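Local coordinates for serine-rich secreted cell wall anchored (LPXTG-motif ) protein (Lactobacillus reuteri ATCC 53608, PDB 5NXK) that probably serves as a surface adhesin, anchored in the bacterial cell wall and taking part in contacts between this gut microbe and its host, at residues T80-G88 with Y138-A149. Residues are numbered along the deposited sequence; the frame is centred on the assembly and turned at random.
Sequences TLYNTSKYG and YEVDGQSCGTEA
The ring of Tyr138 lies between Tyr82 and Cys145: Tyr82 CD2 sits 3.4 Å from Tyr138 CD1 over one face, and Cys145 CB covers the opposite face, both toward the rim. Tyr82 CB also presses on that first face as a CH-pi donor, 3.9 Å from the Tyr138 ring centroid, and the ring planes are inclined at 40°. At the Tyr138 ring edge, near its plane, CE2 comes 3.4 Å from Asn83 O, a buried carbonyl oxygen with no partner in the model. The Tyr82 ring carries Val140 CB over one face; Tyr138 OH hydrogen-bonds Asn53 OD1 on strand 51-54, the neighbour of strand 79-83. This is how a beta-hairpin, 137-140 with 143-146 around a type I' turn, lies against the parallel beta-solenoid, whose strand 79-83 supplies Tyr82. Thr84 has OG1 between its backbone N and carbonyl carbon (chi1 60°), which places CG2 between Tyr138 OH and Gly146 O, each 3.3 Å from that methyl. Beyond the hairpin, Glu148 N donates to Thr84 O (2.9 Å, 156° at the hydrogen). Lys86, bent at chi3, brings CE 3.5 Å from Glu148 OE1, with NZ in a long salt bridge to the same oxygen at 3.9 Å, while a water accepts from Lys86 N and donates weakly to Glu148 OE2.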
loop_
_atom_site.group_PDB
_atom_site.type_symbol
_atom_site.label_atom_id
_atom_site.label_comp_id
_atom_site.label_asym_id
_atom_site.label_seq_id
_atom_site.Cartn_x
_atom_site.Cartn_y
_atom_site.Cartn_z
ATOM N N THR A 80 0.115 -5.903 -14.880
ATOM C CA THR A 80 -1.049 -6.208 -14.077
ATOM C C THR A 80 -0.650 -7.248 -13.052
ATOM O O THR A 80 -0.030 -8.255 -13.397
ATOM C CB THR A 80 -2.203 -6.707 -14.944
ATOM O OG1 THR A 80 -2.502 -5.708 -15.921
ATOM C CG2 THR A 80 -3.439 -6.982 -14.094
ATOM N N LEU A 81 -0.976 -7.010 -11.788
ATOM C CA LEU A 81 -0.551 -7.947 -10.761
ATOM C C LEU A 81 -1.752 -8.547 -10.041
ATOM O O LEU A 81 -2.625 -7.813 -9.573
ATOM C CB LEU A 81 0.364 -7.242 -9.752
ATOM C CG LEU A 81 1.528 -6.433 -10.337
ATOM C CD1 LEU A 81 2.248 -5.678 -9.218
ATOM C CD2 LEU A 81 2.506 -7.323 -11.100
ATOM N N TYR A 82 -1.790 -9.872 -9.942
ATOM C CA TYR A 82 -2.871 -10.556 -9.233
ATOM C C TYR A 82 -2.305 -11.334 -8.062
ATOM O O TYR A 82 -1.220 -11.901 -8.169
ATOM C CB TYR A 82 -3.623 -11.545 -10.141
ATOM C CG TYR A 82 -4.214 -10.977 -11.408
ATOM C CD1 TYR A 82 -3.451 -10.870 -12.571
ATOM C CD2 TYR A 82 -5.550 -10.583 -11.455
ATOM C CE1 TYR A 82 -4.003 -10.364 -13.743
ATOM C CE2 TYR A 82 -6.108 -10.077 -12.619
ATOM C CZ TYR A 82 -5.334 -9.969 -13.759
ATOM O OH TYR A 82 -5.898 -9.469 -14.914
ATOM N N ASN A 83 -3.034 -11.388 -6.951
ATOM C CA ASN A 83 -2.606 -12.258 -5.865
ATOM C C ASN A 83 -3.774 -12.713 -5.008
ATOM O O ASN A 83 -4.736 -11.968 -4.810
ATOM C CB ASN A 83 -1.565 -11.548 -4.982
ATOM C CG ASN A 83 -2.180 -10.438 -4.160
ATOM O OD1 ASN A 83 -2.416 -9.334 -4.670
ATOM N ND2 ASN A 83 -2.465 -10.725 -2.883
ATOM N N THR A 84 -3.666 -13.920 -4.467
ATOM C CA THR A 84 -4.690 -14.439 -3.567
ATOM C C THR A 84 -4.229 -14.365 -2.121
ATOM O O THR A 84 -5.044 -14.415 -1.194
ATOM C CB THR A 84 -5.035 -15.901 -3.890
ATOM O OG1 THR A 84 -3.852 -16.691 -3.751
ATOM C CG2 THR A 84 -5.547 -16.022 -5.318
ATOM N N SER A 85 -2.919 -14.239 -1.936
ATOM C CA SER A 85 -2.330 -14.261 -0.604
ATOM C C SER A 85 -2.769 -13.089 0.251
ATOM O O SER A 85 -2.799 -11.946 -0.207
ATOM C CB SER A 85 -0.808 -14.261 -0.691
ATOM O OG SER A 85 -0.246 -14.261 0.612
ATOM N N LYS A 86 -3.072 -13.374 1.515
ATOM C CA LYS A 86 -3.362 -12.305 2.451
ATOM C C LYS A 86 -2.103 -11.484 2.731
ATOM O O LYS A 86 -2.191 -10.397 3.303
ATOM C CB LYS A 86 -3.981 -12.869 3.736
ATOM C CG LYS A 86 -3.043 -13.639 4.660
ATOM C CD LYS A 86 -3.821 -14.060 5.904
ATOM C CE LYS A 86 -4.670 -15.292 5.601
ATOM N NZ LYS A 86 -5.264 -15.928 6.809
ATOM N N TYR A 87 -0.941 -11.991 2.305
ATOM C CA TYR A 87 0.324 -11.262 2.481
ATOM C C TYR A 87 0.779 -10.514 1.223
ATOM O O TYR A 87 1.941 -10.134 1.111
ATOM C CB TYR A 87 1.434 -12.209 2.973
ATOM C CG TYR A 87 1.091 -12.781 4.331
ATOM C CD1 TYR A 87 0.996 -11.945 5.431
ATOM C CD2 TYR A 87 0.798 -14.136 4.503
ATOM C CE1 TYR A 87 0.659 -12.433 6.679
ATOM C CE2 TYR A 87 0.452 -14.637 5.750
ATOM C CZ TYR A 87 0.384 -13.778 6.832
ATOM O OH TYR A 87 0.048 -14.234 8.084
ATOM N N GLY A 88 -0.153 -10.280 0.303
ATOM C CA GLY A 88 0.077 -9.364 -0.804
ATOM C C GLY A 88 0.802 -9.977 -1.979
ATOM O O GLY A 88 1.334 -11.086 -1.869
ATOM N N TYR A 138 -11.010 -12.673 -8.468
ATOM C CA TYR A 138 -10.721 -12.140 -9.793
ATOM C C TYR A 138 -10.691 -13.259 -10.810
ATOM O O TYR A 138 -10.640 -14.425 -10.452
ATOM C CB TYR A 138 -9.390 -11.393 -9.813
ATOM C CG TYR A 138 -8.193 -12.191 -9.336
ATOM C CD1 TYR A 138 -7.519 -13.067 -10.190
ATOM C CD2 TYR A 138 -7.711 -12.037 -8.042
ATOM C CE1 TYR A 138 -6.417 -13.785 -9.757
ATOM C CE2 TYR A 138 -6.604 -12.746 -7.597
ATOM C CZ TYR A 138 -5.959 -13.614 -8.456
ATOM O OH TYR A 138 -4.862 -14.316 -8.013
ATOM N N GLU A 139 -10.744 -12.909 -12.083
ATOM C CA GLU A 139 -10.689 -13.931 -13.116
ATOM C C GLU A 139 -9.672 -13.524 -14.167
ATOM O O GLU A 139 -9.658 -12.384 -14.623
ATOM C CB GLU A 139 -12.073 -14.181 -13.731
ATOM C CG GLU A 139 -12.059 -14.507 -15.219
ATOM C CD GLU A 139 -13.345 -15.170 -15.684
ATOM O OE1 GLU A 139 -14.209 -15.459 -14.828
ATOM O OE2 GLU A 139 -13.490 -15.411 -16.904
ATOM N N VAL A 140 -8.769 -14.432 -14.494
ATOM C CA VAL A 140 -7.821 -14.144 -15.563
ATOM C C VAL A 140 -7.657 -15.389 -16.433
ATOM O O VAL A 140 -7.548 -16.506 -15.909
ATOM C CB VAL A 140 -6.465 -13.644 -15.003
ATOM C CG1 VAL A 140 -5.839 -14.669 -14.068
ATOM C CG2 VAL A 140 -5.527 -13.254 -16.141
ATOM N N ASP A 141 -7.705 -15.189 -17.753
ATOM C CA ASP A 141 -7.699 -16.276 -18.737
ATOM C C ASP A 141 -8.568 -17.451 -18.305
ATOM O O ASP A 141 -8.108 -18.586 -18.195
ATOM C CB ASP A 141 -6.267 -16.733 -19.055
ATOM C CG ASP A 141 -5.454 -15.658 -19.784
ATOM O OD1 ASP A 141 -6.068 -14.722 -20.344
ATOM O OD2 ASP A 141 -4.205 -15.756 -19.825
ATOM N N GLY A 142 -9.826 -17.133 -18.021
ATOM C CA GLY A 142 -10.835 -18.109 -17.660
ATOM C C GLY A 142 -10.750 -18.742 -16.288
ATOM O O GLY A 142 -11.599 -19.563 -15.949
ATOM N N GLN A 143 -9.753 -18.389 -15.486
ATOM C CA GLN A 143 -9.703 -19.001 -14.169
ATOM C C GLN A 143 -10.086 -17.994 -13.084
ATOM O O GLN A 143 -9.534 -16.888 -13.021
ATOM C CB GLN A 143 -8.327 -19.607 -13.900
ATOM C CG GLN A 143 -8.407 -20.802 -12.966
ATOM C CD GLN A 143 -8.944 -22.039 -13.680
ATOM O OE1 GLN A 143 -9.898 -22.677 -13.223
ATOM N NE2 GLN A 143 -8.330 -22.378 -14.807
ATOM N N SER A 144 -11.066 -18.370 -12.268
ATOM C CA SER A 144 -11.489 -17.543 -11.141
ATOM C C SER A 144 -10.729 -17.922 -9.866
ATOM O O SER A 144 -10.564 -19.102 -9.552
ATOM C CB SER A 144 -12.994 -17.664 -10.918
ATOM O OG SER A 144 -13.437 -16.741 -9.934
ATOM N N CYS A 145 -10.262 -16.911 -9.136
ATOM C CA CYS A 145 -9.514 -17.123 -7.903
ATOM C C CYS A 145 -10.109 -16.315 -6.763
ATOM O O CYS A 145 -10.359 -15.116 -6.915
ATOM C CB CYS A 145 -8.038 -16.748 -8.099
ATOM S SG CYS A 145 -7.369 -17.120 -9.755
ATOM N N GLY A 146 -10.362 -16.974 -5.635
ATOM C CA GLY A 146 -10.786 -16.281 -4.430
ATOM C C GLY A 146 -9.575 -15.675 -3.736
ATOM O O GLY A 146 -8.498 -16.262 -3.754
ATOM N N THR A 147 -9.737 -14.500 -3.134
ATOM C CA THR A 147 -8.629 -13.856 -2.441
ATOM C C THR A 147 -8.772 -14.040 -0.938
ATOM O O THR A 147 -9.860 -14.350 -0.442
ATOM C CB THR A 147 -8.553 -12.337 -2.738
ATOM O OG1 THR A 147 -9.733 -11.697 -2.230
ATOM C CG2 THR A 147 -8.424 -12.054 -4.243
ATOM N N GLU A 148 -7.674 -13.856 -0.215
ATOM C CA GLU A 148 -7.748 -13.727 1.232
ATOM C C GLU A 148 -7.254 -12.339 1.611
ATOM O O GLU A 148 -6.457 -11.727 0.895
ATOM C CB GLU A 148 -6.912 -14.792 1.951
ATOM C CG GLU A 148 -7.313 -16.228 1.683
ATOM C CD GLU A 148 -6.312 -17.214 2.270
ATOM O OE1 GLU A 148 -6.419 -17.522 3.478
ATOM O OE2 GLU A 148 -5.409 -17.666 1.530
ATOM N N ALA A 149 -7.687 -11.859 2.763
ATOM C CA ALA A 149 -7.317 -10.519 3.173
ATOM C C ALA A 149 -6.660 -10.605 4.528
ATOM O O ALA A 149 -7.104 -11.383 5.382
ATOM C CB ALA A 149 -8.534 -9.614 3.222
HETATM O O HOH W 1 -2.981 -16.139 2.356
#